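Local coordinates for protein glutathione S-transferase (Lodderomyces elongisporus, PDB 4IVF) that binds two glutathione molecules per subunit and probably catalyses glutathione-dependent transfer or thiol chemistry, at residues L5-Y11 with P59-N65; P14-K20 with G183-R187; N42-E46 with N55-P59. All coordinates share one frame; numbering follows the deposited sequence.

Contact 1: L5-Y11 with P59-N65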
loop_
_atom_site.group_PDB
_atom_site.type_symbol
_atom_site.label_atom_id
_atom_site.label_comp_id
_atom_site.label_asym_id
_atom_site.label_seq_id
_atom_site.Cartn_x
_atom_site.Cartn_y
_atom_site.Cartn_z
ATOM N N LEU F 5 -5.094 -1.590 -29.573
ATOM C CA LEU F 5 -5.608 -1.041 -28.314
ATOM C C LEU F 5 -5.903 0.459 -28.352
ATOM O O LEU F 5 -5.237 1.221 -29.054
ATOM C CB LEU F 5 -4.634 -1.304 -27.165
ATOM C CG LEU F 5 -4.381 -2.748 -26.727
ATOM C CD1 LEU F 5 -3.335 -2.796 -25.613
ATOM C CD2 LEU F 5 -5.672 -3.413 -26.287
ATOM N N LYS F 6 -6.894 0.873 -27.567
ATOM C CA LYS F 6 -7.192 2.288 -27.359
ATOM C C LYS F 6 -6.219 2.916 -26.353
ATOM O O LYS F 6 -5.681 2.218 -25.479
ATOM C CB LYS F 6 -8.638 2.464 -26.880
ATOM C CG LYS F 6 -9.680 2.409 -27.996
ATOM C CD LYS F 6 -11.075 2.137 -27.446
ATOM C CE LYS F 6 -12.164 2.421 -28.476
ATOM N NZ LYS F 6 -12.047 1.572 -29.695
ATOM N N PRO F 7 -5.982 4.237 -26.474
ATOM C CA PRO F 7 -5.112 4.920 -25.505
ATOM C C PRO F 7 -5.667 4.855 -24.081
ATOM O O PRO F 7 -6.866 5.039 -23.873
ATOM C CB PRO F 7 -5.104 6.380 -25.997
ATOM C CG PRO F 7 -5.513 6.312 -27.435
ATOM C CD PRO F 7 -6.456 5.149 -27.533
ATOM N N ILE F 8 -4.788 4.602 -23.120
ATOM C CA ILE F 8 -5.128 4.640 -21.709
ATOM C C ILE F 8 -5.021 6.083 -21.235
ATOM O O ILE F 8 -4.042 6.754 -21.527
ATOM C CB ILE F 8 -4.189 3.730 -20.888
ATOM C CG1 ILE F 8 -4.439 2.267 -21.252
ATOM C CG2 ILE F 8 -4.376 3.944 -19.385
ATOM C CD1 ILE F 8 -3.533 1.300 -20.516
ATOM N N LYS F 9 -6.039 6.581 -20.538
ATOM C CA LYS F 9 -5.995 7.960 -20.069
ATOM C C LYS F 9 -5.355 8.005 -18.686
ATOM O O LYS F 9 -5.793 7.309 -17.765
ATOM C CB LYS F 9 -7.385 8.606 -20.060
ATOM C CG LYS F 9 -7.412 10.045 -19.521
ATOM C CD LYS F 9 -7.175 11.105 -20.606
ATOM C CE LYS F 9 -7.806 12.440 -20.194
ATOM N NZ LYS F 9 -7.650 13.583 -21.171
ATOM N N LEU F 10 -4.313 8.823 -18.559
ATOM C CA LEU F 10 -3.583 8.964 -17.308
ATOM C C LEU F 10 -3.792 10.354 -16.705
ATOM O O LEU F 10 -3.398 11.361 -17.299
ATOM C CB LEU F 10 -2.091 8.719 -17.539
ATOM C CG LEU F 10 -1.183 8.967 -16.342
ATOM C CD1 LEU F 10 -1.562 8.058 -15.170
ATOM C CD2 LEU F 10 0.293 8.757 -16.723
ATOM N N TYR F 11 -4.422 10.396 -15.535
ATOM C CA TYR F 11 -4.576 11.630 -14.779
ATOM C C TYR F 11 -3.389 11.697 -13.833
ATOM O O TYR F 11 -3.224 10.842 -12.961
ATOM C CB TYR F 11 -5.903 11.642 -14.005
ATOM C CG TYR F 11 -7.111 11.545 -14.921
ATOM C CD1 TYR F 11 -7.554 12.649 -15.629
ATOM C CD2 TYR F 11 -7.791 10.344 -15.098
ATOM C CE1 TYR F 11 -8.634 12.569 -16.485
ATOM C CE2 TYR F 11 -8.888 10.261 -15.961
ATOM C CZ TYR F 11 -9.306 11.383 -16.639
ATOM O OH TYR F 11 -10.382 11.330 -17.497
ATOM N N PRO F 59 -2.086 9.488 -9.009
ATOM C CA PRO F 59 -2.635 9.274 -10.346
ATOM C C PRO F 59 -3.889 8.420 -10.338
ATOM O O PRO F 59 -4.224 7.763 -9.350
ATOM C CB PRO F 59 -1.503 8.531 -11.051
ATOM C CG PRO F 59 -0.922 7.696 -9.974
ATOM C CD PRO F 59 -0.978 8.549 -8.732
ATOM N N THR F 60 -4.573 8.449 -11.471
ATOM C CA THR F 60 -5.760 7.670 -11.693
ATOM C C THR F 60 -5.713 7.356 -13.177
ATOM O O THR F 60 -5.283 8.199 -13.971
ATOM C CB THR F 60 -7.033 8.498 -11.367
ATOM O OG1 THR F 60 -7.101 8.727 -9.955
ATOM C CG2 THR F 60 -8.292 7.759 -11.796
ATOM N N ILE F 61 -6.126 6.154 -13.560
ATOM C CA ILE F 61 -6.206 5.826 -14.980
ATOM C C ILE F 61 -7.632 5.502 -15.410
ATOM O O ILE F 61 -8.483 5.180 -14.585
ATOM C CB ILE F 61 -5.283 4.642 -15.370
ATOM C CG1 ILE F 61 -5.736 3.366 -14.667
ATOM C CG2 ILE F 61 -3.816 4.963 -15.044
ATOM C CD1 ILE F 61 -5.056 2.131 -15.178
ATOM N N ASN F 62 -7.885 5.621 -16.709
ATOM C CA ASN F 62 -9.093 5.083 -17.315
ATOM C C ASN F 62 -8.675 4.259 -18.508
ATOM O O ASN F 62 -8.109 4.786 -19.479
ATOM C CB ASN F 62 -10.080 6.178 -17.753
ATOM C CG ASN F 62 -11.401 5.611 -18.296
ATOM O OD1 ASN F 62 -11.446 4.523 -18.864
ATOM N ND2 ASN F 62 -12.480 6.365 -18.125
ATOM N N ASP F 63 -8.958 2.963 -18.423
ATOM C CA ASP F 63 -8.665 2.040 -19.501
ATOM C C ASP F 63 -9.930 1.749 -20.277
ATOM O O ASP F 63 -10.779 0.989 -19.817
ATOM C CB ASP F 63 -8.090 0.729 -18.952
ATOM C CG ASP F 63 -7.406 -0.096 -20.028
ATOM O OD1 ASP F 63 -7.622 0.203 -21.221
ATOM O OD2 ASP F 63 -6.659 -1.038 -19.688
ATOM N N PRO F 64 -10.051 2.328 -21.477
ATOM C CA PRO F 64 -11.237 2.075 -22.310
ATOM C C PRO F 64 -11.202 0.666 -22.900
ATOM O O PRO F 64 -12.187 0.206 -23.482
ATOM C CB PRO F 64 -11.125 3.132 -23.413
ATOM C CG PRO F 64 -9.646 3.409 -23.523
ATOM C CD PRO F 64 -9.044 3.168 -22.152
ATOM N N ASN F 65 -10.070 -0.013 -22.736
ATOM C CA ASN F 65 -9.916 -1.372 -23.237
ATOM C C ASN F 65 -10.562 -2.416 -22.321
ATOM O O ASN F 65 -10.800 -3.538 -22.745
ATOM C CB ASN F 65 -8.435 -1.704 -23.489
ATOM C CG ASN F 65 -7.801 -0.817 -24.568
ATOM O OD1 ASN F 65 -8.154 -0.898 -25.746
ATOM N ND2 ASN F 65 -6.853 0.020 -24.165
HETATM O O HOH W 1 -12.252 9.326 -17.788
#

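Contact 2: P14-K20 with G183-R187. With GSH (glutathione), chain T; GSH (glutathione), chain U.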
loop_
_atom_site.group_PDB
_atom_site.type_symbol
_atom_site.label_atom_id
_atom_site.label_comp_id
_atom_site.label_asym_id
_atom_site.label_seq_id
_atom_site.Cartn_x
_atom_site.Cartn_y
_atom_site.Cartn_z
ATOM N N PRO F 14 3.631 15.845 -12.301
ATOM C CA PRO F 14 5.047 15.456 -12.237
ATOM C C PRO F 14 5.512 15.210 -10.796
ATOM O O PRO F 14 6.039 16.107 -10.143
ATOM C CB PRO F 14 5.767 16.654 -12.861
ATOM C CG PRO F 14 4.834 17.795 -12.668
ATOM C CD PRO F 14 3.449 17.254 -12.687
ATOM N N THR F 15 5.305 13.985 -10.321
ATOM C CA THR F 15 5.464 13.630 -8.911
ATOM C C THR F 15 5.898 12.159 -8.864
ATOM O O THR F 15 5.664 11.429 -9.833
ATOM C CB THR F 15 4.120 13.790 -8.141
ATOM O OG1 THR F 15 3.125 12.950 -8.732
ATOM C CG2 THR F 15 3.621 15.257 -8.131
ATOM N N PRO F 16 6.521 11.721 -7.747
ATOM C CA PRO F 16 7.032 10.341 -7.635
ATOM C C PRO F 16 5.956 9.319 -7.954
ATOM O O PRO F 16 6.225 8.289 -8.576
ATOM C CB PRO F 16 7.407 10.194 -6.153
ATOM C CG PRO F 16 7.358 11.564 -5.563
ATOM C CD PRO F 16 6.640 12.484 -6.484
ATOM N N ASN F 17 4.730 9.617 -7.528
ATOM C CA ASN F 17 3.625 8.706 -7.732
ATOM C C ASN F 17 3.175 8.643 -9.182
ATOM O O ASN F 17 2.952 7.548 -9.719
ATOM C CB ASN F 17 2.476 9.050 -6.793
ATOM C CG ASN F 17 2.716 8.527 -5.402
ATOM O OD1 ASN F 17 3.297 7.444 -5.223
ATOM N ND2 ASN F 17 2.305 9.294 -4.406
ATOM N N GLY F 18 3.055 9.812 -9.807
ATOM C CA GLY F 18 2.790 9.905 -11.228
ATOM C C GLY F 18 3.809 9.153 -12.069
ATOM O O GLY F 18 3.450 8.434 -13.003
ATOM N N TYR F 19 5.084 9.317 -11.723
ATOM C CA TYR F 19 6.178 8.693 -12.453
ATOM C C TYR F 19 6.126 7.163 -12.421
ATOM O O TYR F 19 6.512 6.510 -13.389
ATOM C CB TYR F 19 7.525 9.175 -11.896
ATOM C CG TYR F 19 7.773 10.650 -12.086
ATOM C CD1 TYR F 19 7.327 11.305 -13.224
ATOM C CD2 TYR F 19 8.444 11.385 -11.130
ATOM C CE1 TYR F 19 7.553 12.650 -13.407
ATOM C CE2 TYR F 19 8.678 12.728 -11.305
ATOM C CZ TYR F 19 8.232 13.358 -12.444
ATOM O OH TYR F 19 8.464 14.702 -12.623
ATOM N N LYS F 20 5.664 6.593 -11.314
ATOM C CA LYS F 20 5.515 5.143 -11.213
ATOM C C LYS F 20 4.704 4.626 -12.383
ATOM O O LYS F 20 5.070 3.647 -13.033
ATOM C CB LYS F 20 4.788 4.750 -9.931
ATOM C CG LYS F 20 5.564 4.910 -8.642
ATOM C CD LYS F 20 4.681 4.395 -7.531
ATOM C CE LYS F 20 5.057 4.874 -6.152
ATOM N NZ LYS F 20 3.978 4.439 -5.192
ATOM N N GLY F 183 10.160 5.590 -8.521
ATOM C CA GLY F 183 9.525 6.896 -8.564
ATOM C C GLY F 183 9.987 7.763 -7.406
ATOM O O GLY F 183 10.278 8.934 -7.598
ATOM N N TRP F 184 10.069 7.167 -6.214
ATOM C CA TRP F 184 10.430 7.866 -4.983
ATOM C C TRP F 184 11.926 7.981 -4.743
ATOM O O TRP F 184 12.385 8.939 -4.104
ATOM C CB TRP F 184 9.772 7.196 -3.779
ATOM C CG TRP F 184 8.341 7.635 -3.596
ATOM C CD1 TRP F 184 7.224 7.035 -4.099
ATOM C CD2 TRP F 184 7.891 8.781 -2.868
ATOM N NE1 TRP F 184 6.096 7.741 -3.729
ATOM C CE2 TRP F 184 6.480 8.817 -2.971
ATOM C CE3 TRP F 184 8.541 9.777 -2.125
ATOM C CZ2 TRP F 184 5.708 9.809 -2.359
ATOM C CZ3 TRP F 184 7.769 10.774 -1.519
ATOM C CH2 TRP F 184 6.369 10.782 -1.645
ATOM N N ALA F 185 12.681 7.000 -5.233
ATOM C CA ALA F 185 14.141 7.042 -5.144
ATOM C C ALA F 185 14.636 8.275 -5.899
ATOM O O ALA F 185 15.606 8.922 -5.513
ATOM C CB ALA F 185 14.748 5.773 -5.735
ATOM N N TYR F 186 13.939 8.588 -6.981
ATOM C CA TYR F 186 14.236 9.745 -7.796
ATOM C C TYR F 186 14.179 11.042 -6.976
ATOM O O TYR F 186 14.853 12.016 -7.303
ATOM C CB TYR F 186 13.237 9.786 -8.948
ATOM C CG TYR F 186 13.459 10.896 -9.929
ATOM C CD1 TYR F 186 14.461 10.812 -10.881
ATOM C CD2 TYR F 186 12.656 12.028 -9.915
ATOM C CE1 TYR F 186 14.667 11.837 -11.788
ATOM C CE2 TYR F 186 12.852 13.053 -10.821
ATOM C CZ TYR F 186 13.854 12.953 -11.754
ATOM O OH TYR F 186 14.048 13.979 -12.652
ATOM N N ARG F 187 13.396 11.036 -5.897
ATOM C CA ARG F 187 13.177 12.240 -5.095
ATOM C C ARG F 187 14.142 12.407 -3.909
ATOM O O ARG F 187 14.088 13.424 -3.205
ATOM C CB ARG F 187 11.736 12.277 -4.585
ATOM C CG ARG F 187 10.726 12.877 -5.549
ATOM C CD ARG F 187 10.769 14.388 -5.485
ATOM N NE ARG F 187 9.584 14.976 -6.088
ATOM C CZ ARG F 187 9.461 15.252 -7.381
ATOM N NH1 ARG F 187 10.456 14.987 -8.224
ATOM N NH2 ARG F 187 8.339 15.799 -7.833
HETATM N N1 GSH T . -1.921 16.175 0.972
HETATM C CA1 GSH T . -0.487 16.330 1.016
HETATM C C1 GSH T . -0.086 16.905 2.307
HETATM O O11 GSH T . -0.942 17.080 3.204
HETATM O O12 GSH T . 1.107 17.204 2.526
HETATM C CB1 GSH T . 0.030 17.145 -0.174
HETATM C CG1 GSH T . 1.383 16.684 -0.579
HETATM C CD1 GSH T . 1.368 15.313 -1.256
HETATM O OE1 GSH T . 0.347 14.871 -1.806
HETATM N N2 GSH T . 2.611 14.456 -1.275
HETATM C CA2 GSH T . 2.581 13.150 -1.916
HETATM C C2 GSH T . 2.684 12.074 -0.871
HETATM O O2 GSH T . 3.313 12.284 0.157
HETATM C CB2 GSH T . 3.724 13.009 -2.815
HETATM S SG2 GSH T . 3.772 14.332 -3.973
HETATM N N3 GSH T . 2.061 10.778 -1.070
HETATM C CA3 GSH T . 2.197 9.773 -0.035
HETATM C C3 GSH T . 2.248 8.422 -0.628
HETATM O O31 GSH T . 2.698 8.235 -1.787
HETATM O O32 GSH T . 1.818 7.449 0.050
HETATM N N1 GSH U . -1.467 6.284 -2.114
HETATM C CA1 GSH U . -1.503 7.086 -3.302
HETATM C C1 GSH U . -0.923 6.355 -4.433
HETATM O O11 GSH U . -1.417 6.457 -5.577
HETATM O O12 GSH U . 0.083 5.627 -4.275
HETATM C CB1 GSH U . -0.750 8.392 -3.073
HETATM C CG1 GSH U . -1.143 9.346 -4.130
HETATM C CD1 GSH U . -0.619 10.758 -3.906
HETATM O OE1 GSH U . 0.026 11.089 -2.901
HETATM N N2 GSH U . -0.902 11.800 -4.956
HETATM C CA2 GSH U . -0.429 13.150 -4.748
HETATM C C2 GSH U . -1.621 14.079 -4.811
HETATM O O2 GSH U . -2.492 13.897 -5.667
HETATM C CB2 GSH U . 0.529 13.486 -5.801
HETATM S SG2 GSH U . 1.905 12.374 -5.748
HETATM N N3 GSH U . -1.741 15.187 -3.871
HETATM C CA3 GSH U . -2.891 16.068 -3.965
HETATM C C3 GSH U . -3.576 16.230 -2.667
HETATM O O31 GSH U . -3.468 15.378 -1.756
HETATM O O32 GSH U . -4.289 17.252 -2.482
HETATM O O HOH W 2 9.334 16.521 -10.644
HETATM O O HOH W 3 3.730 5.756 -2.609
#

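Contact 3: N42-E46 with N55-P59. With GSH (glutathione), chain U; GSH (glutathione), chain T.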
loop_
_atom_site.group_PDB
_atom_site.type_symbol
_atom_site.label_atom_id
_atom_site.label_comp_id
_atom_site.label_asym_id
_atom_site.label_seq_id
_atom_site.Cartn_x
_atom_site.Cartn_y
_atom_site.Cartn_z
ATOM N N ASN F 42 -4.988 22.985 -6.054
ATOM C CA ASN F 42 -5.936 22.022 -5.503
ATOM C C ASN F 42 -6.862 21.396 -6.534
ATOM O O ASN F 42 -8.042 21.162 -6.253
ATOM C CB ASN F 42 -6.767 22.667 -4.394
ATOM C CG ASN F 42 -6.427 22.118 -3.033
ATOM O OD1 ASN F 42 -7.188 21.342 -2.462
ATOM N ND2 ASN F 42 -5.261 22.500 -2.513
ATOM N N GLU F 43 -6.325 21.130 -7.721
ATOM C CA GLU F 43 -7.114 20.607 -8.834
ATOM C C GLU F 43 -7.609 19.168 -8.646
ATOM O O GLU F 43 -8.618 18.793 -9.245
ATOM C CB GLU F 43 -6.361 20.760 -10.169
ATOM C CG GLU F 43 -6.140 22.217 -10.573
ATOM C CD GLU F 43 -5.585 22.393 -11.985
ATOM O OE1 GLU F 43 -5.253 21.385 -12.646
ATOM O OE2 GLU F 43 -5.483 23.558 -12.438
ATOM N N THR F 44 -6.918 18.364 -7.834
ATOM C CA THR F 44 -7.365 16.981 -7.604
ATOM C C THR F 44 -8.560 16.908 -6.654
ATOM O O THR F 44 -9.098 15.827 -6.406
ATOM C CB THR F 44 -6.258 16.062 -7.033
ATOM O OG1 THR F 44 -5.941 16.472 -5.697
ATOM C CG2 THR F 44 -5.010 16.096 -7.902
ATOM N N LYS F 45 -8.969 18.056 -6.115
ATOM C CA LYS F 45 -10.124 18.102 -5.225
ATOM C C LYS F 45 -11.385 18.648 -5.904
ATOM O O LYS F 45 -12.421 18.820 -5.256
ATOM C CB LYS F 45 -9.796 18.914 -3.977
ATOM C CG LYS F 45 -8.627 18.379 -3.182
ATOM C CD LYS F 45 -8.931 17.026 -2.543
ATOM C CE LYS F 45 -7.702 16.497 -1.819
ATOM N NZ LYS F 45 -7.856 15.083 -1.367
ATOM N N GLU F 46 -11.299 18.917 -7.203
ATOM C CA GLU F 46 -12.463 19.382 -7.958
ATOM C C GLU F 46 -13.531 18.298 -8.031
ATOM O O GLU F 46 -13.205 17.107 -8.089
ATOM C CB GLU F 46 -12.049 19.846 -9.353
ATOM C CG GLU F 46 -11.309 21.179 -9.333
ATOM C CD GLU F 46 -10.726 21.555 -10.683
ATOM O OE1 GLU F 46 -10.822 20.738 -11.628
ATOM O OE2 GLU F 46 -10.163 22.667 -10.797
ATOM N N ASN F 55 -10.849 9.611 -3.309
ATOM C CA ASN F 55 -9.707 10.074 -2.523
ATOM C C ASN F 55 -9.186 11.456 -2.964
ATOM O O ASN F 55 -8.526 12.150 -2.198
ATOM C CB ASN F 55 -8.581 9.029 -2.568
ATOM C CG ASN F 55 -7.496 9.289 -1.545
ATOM O OD1 ASN F 55 -7.752 9.817 -0.465
ATOM N ND2 ASN F 55 -6.272 8.910 -1.881
ATOM N N GLY F 56 -9.485 11.842 -4.197
ATOM C CA GLY F 56 -9.089 13.144 -4.706
ATOM C C GLY F 56 -7.589 13.350 -4.796
ATOM O O GLY F 56 -7.071 14.394 -4.389
ATOM N N ARG F 57 -6.893 12.343 -5.323
ATOM C CA ARG F 57 -5.456 12.428 -5.562
ATOM C C ARG F 57 -5.096 11.782 -6.893
ATOM O O ARG F 57 -5.847 10.974 -7.421
ATOM C CB ARG F 57 -4.681 11.739 -4.441
ATOM C CG ARG F 57 -5.021 12.239 -3.046
ATOM C CD ARG F 57 -4.123 11.578 -2.031
ATOM N NE ARG F 57 -3.049 12.455 -1.596
ATOM C CZ ARG F 57 -2.193 12.161 -0.624
ATOM N NH1 ARG F 57 -2.278 10.995 0.015
ATOM N NH2 ARG F 57 -1.246 13.034 -0.300
ATOM N N ILE F 58 -3.948 12.150 -7.444
ATOM C CA ILE F 58 -3.456 11.502 -8.644
ATOM C C ILE F 58 -2.409 10.492 -8.177
ATOM O O ILE F 58 -1.892 10.621 -7.069
ATOM C CB ILE F 58 -2.876 12.544 -9.653
ATOM C CG1 ILE F 58 -1.720 13.330 -9.022
ATOM C CG2 ILE F 58 -4.008 13.472 -10.203
ATOM C CD1 ILE F 58 -0.336 12.767 -9.342
ATOM N N PRO F 59 -2.086 9.488 -9.009
ATOM C CA PRO F 59 -2.635 9.274 -10.346
ATOM C C PRO F 59 -3.889 8.420 -10.338
ATOM O O PRO F 59 -4.224 7.763 -9.350
ATOM C CB PRO F 59 -1.503 8.531 -11.051
ATOM C CG PRO F 59 -0.922 7.696 -9.974
ATOM C CD PRO F 59 -0.978 8.549 -8.732
HETATM N N1 GSH U . -1.467 6.284 -2.114
HETATM C CA1 GSH U . -1.503 7.086 -3.302
HETATM C C1 GSH U . -0.923 6.355 -4.433
HETATM O O11 GSH U . -1.417 6.457 -5.577
HETATM O O12 GSH U . 0.083 5.627 -4.275
HETATM C CB1 GSH U . -0.750 8.392 -3.073
HETATM C CG1 GSH U . -1.143 9.346 -4.130
HETATM C CD1 GSH U . -0.619 10.758 -3.906
HETATM O OE1 GSH U . 0.026 11.089 -2.901
HETATM N N2 GSH U . -0.902 11.800 -4.956
HETATM C CA2 GSH U . -0.429 13.150 -4.748
HETATM C C2 GSH U . -1.621 14.079 -4.811
HETATM O O2 GSH U . -2.492 13.897 -5.667
HETATM C CB2 GSH U . 0.529 13.486 -5.801
HETATM S SG2 GSH U . 1.905 12.374 -5.748
HETATM N N3 GSH U . -1.741 15.187 -3.871
HETATM C CA3 GSH U . -2.891 16.068 -3.965
HETATM C C3 GSH U . -3.576 16.230 -2.667
HETATM O O31 GSH U . -3.468 15.378 -1.756
HETATM O O32 GSH U . -4.289 17.252 -2.482
HETATM N N1 GSH T . -1.921 16.175 0.972
HETATM C CA1 GSH T . -0.487 16.330 1.016
HETATM C C1 GSH T . -0.086 16.905 2.307
HETATM O O11 GSH T . -0.942 17.080 3.204
HETATM O O12 GSH T . 1.107 17.204 2.526
HETATM C CB1 GSH T . 0.030 17.145 -0.174
HETATM C CG1 GSH T . 1.383 16.684 -0.579
HETATM C CD1 GSH T . 1.368 15.313 -1.256
HETATM O OE1 GSH T . 0.347 14.871 -1.806
HETATM N N2 GSH T . 2.611 14.456 -1.275
HETATM C CA2 GSH T . 2.581 13.150 -1.916
HETATM C C2 GSH T . 2.684 12.074 -0.871
HETATM O O2 GSH T . 3.313 12.284 0.157
HETATM C CB2 GSH T . 3.724 13.009 -2.815
HETATM S SG2 GSH T . 3.772 14.332 -3.973
HETATM N N3 GSH T . 2.061 10.778 -1.070
HETATM C CA3 GSH T . 2.197 9.773 -0.035
HETATM C C3 GSH T . 2.248 8.422 -0.628
HETATM O O31 GSH T . 2.698 8.235 -1.787
HETATM O O32 GSH T . 1.818 7.449 0.050
#

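Contact 1: L5-Y11 with P59-N65
Strands 8-11 and 60-63 run antiparallel, their axes 4.8 Å apart at closest and 166° between directions, with K9-N62 and Y11-T60 as hydrogen-bonded pairs and L10-I61 as the non-hydrogen-bonded pair between them. This is the central antiparallel pairing of the thioredoxin-like N-terminal domain of glutathione transferases, where strand 8-12 also pairs in parallel with strand 32-36, and strand 60-63 pairs antiparallel with strand 73-76. Aliphatic L10 and I61 suit the face covered by helices 16-27 and 78-89, where the L10 CD1 branch reaches I61 CG2 at 3.8 Å and, in another direction, touches P59 CB. I8 lies side by side with I61 and brings CG2 near I61 CB. The other face carries K9, Y11, T60 and N62, more polar residues fitting a partly exposed surface. There a water bridges the phenol oxygen of Y11, which it meets in the plane of the ring, and the N62 amide, whose ND2 also donates to G71. T60, deeper in the protein, turns its hydroxyl to S76. Past the strands the chains remain joined through a side chain that imitates a strand neighbour. N65, with CG beside its own backbone N (chi1 -63°), lays its amide against the backbone of K6. An asparagine suits this place because it offers an acceptor and a donor together: OD1 takes the K6 N-H on a lone pair at 2.8 Å, while ND2 donates to K6 O. The amide is also steadied by D63, whose OD2 is held by the hydroxyls of Y84 and Y89, and whose OD1 makes an Asx turn with N65 N and accepts from N65 ND2 through its syn lone pair at 3.0 Å.

Contact 2: P14-K20 with G183-R187
The indole of W184 carries P16 on one face and meets N17 and K20 at its edge, in the interface between the thioredoxin-like and helical domains of the glutathione transferase fold. P16 CB stands 3.5 Å from the centroid of the five-membered ring, 5° off its normal, a CH-pi contact. The same proline lays CD over a face of the R187 guanidinium, while P14 O approaches that group's edge through a weak bond from NH2. Proline suits the first turn of helix 16-27, offering a rigid apolar wedge where no backbone N-H is needed; T15, the N-cap, accepts from G18 N in a weak capping bond. G183 lets the helices come close, its CA 4.4 Å from that of P16. The Y19 and Y186 rings meet obliquely, and F218 packs against both.

N17 joins this interface to the ligands. With CG beside the backbone N (chi1 -79°), its amide brings OD1 to two donors: K20 NZ, nearly in line with the C=O bond, and W184 NE1, from above the amide plane. The K20 ammonium is held also by Q114 and T78. Such a grip fixes the amide's rotation, so that its N-H points into the pocket. There ND2 donates to glutathione T O31 at 2.9 Å, with an almost straight angle of 172°.

Contact 3: N42-E46 with N55-P59
T44 drives its hydroxyl onto G56 O, and around this short bond the contact is dense; toward K45 it becomes looser. The bond, 2.7 Å from T44 OG1 to G56 O, comes from above the carbonyl plane. It forms because OG1 sits between the backbone N and the carbonyl carbon (chi1 68°), which leaves the methyl group to meet I58: T44 CG2 lies 3.6 Å from I58 CG2, the side chains crossing at about a right angle. Threonine suits this place by supplying a donor and an apolar branch. G56, with positive phi and no side chain, lets T44 O and K45 CD pack close to its backbone. On the partly exposed side K45, bent at chi2, folds back so that NZ gives weak bonds to N55 O and G56 O. The G56 carbonyl is gripped by two donors, one strong and one weak.

The loop 55-59, which ends in a cis peptide before P59, belongs to the glutathione site of the thioredoxin-like domain. The backbone of I58 pairs with the ligand like a strand: its N donates to glutathione U O2, and its O accepts from N2 at 2.6 Å. R57 leaves the backbone on the side away from segment 42-46, lays one guanidinium face under the amide oxygen OE1 of that ligand, and gives NE to its carboxylate O31 at 3.0 Å. Its NH2 donates to OE1 of glutathione T, while NH1 forms a salt bridge with E117 of the second subunit. One arginine links both glutathiones to the dimer partner, and cationic K45 would be expected to favour the carboxylate of glutathione U.

From the N terminus, strand 8-12 enters the sheet and contact 1 closes a long loop by pairing it with strand 60-63. Before that loop is complete, the loop and first turn leading into helix 16-27 begin contact 2, whose partner comes only near residue 183, in the helical domain; contacts 1 and 2 therefore cross along the chain. Contact 3 is a short closure around helix 47-52 and nests inside both. It shares P59 with contact 1, so the pocket loop runs straight into the sheet. P59 also packs on N17, and I58 on T15, drawing all three contacts together beside the glutathiones, which touch contacts 2 and 3, and contact 1 through P59.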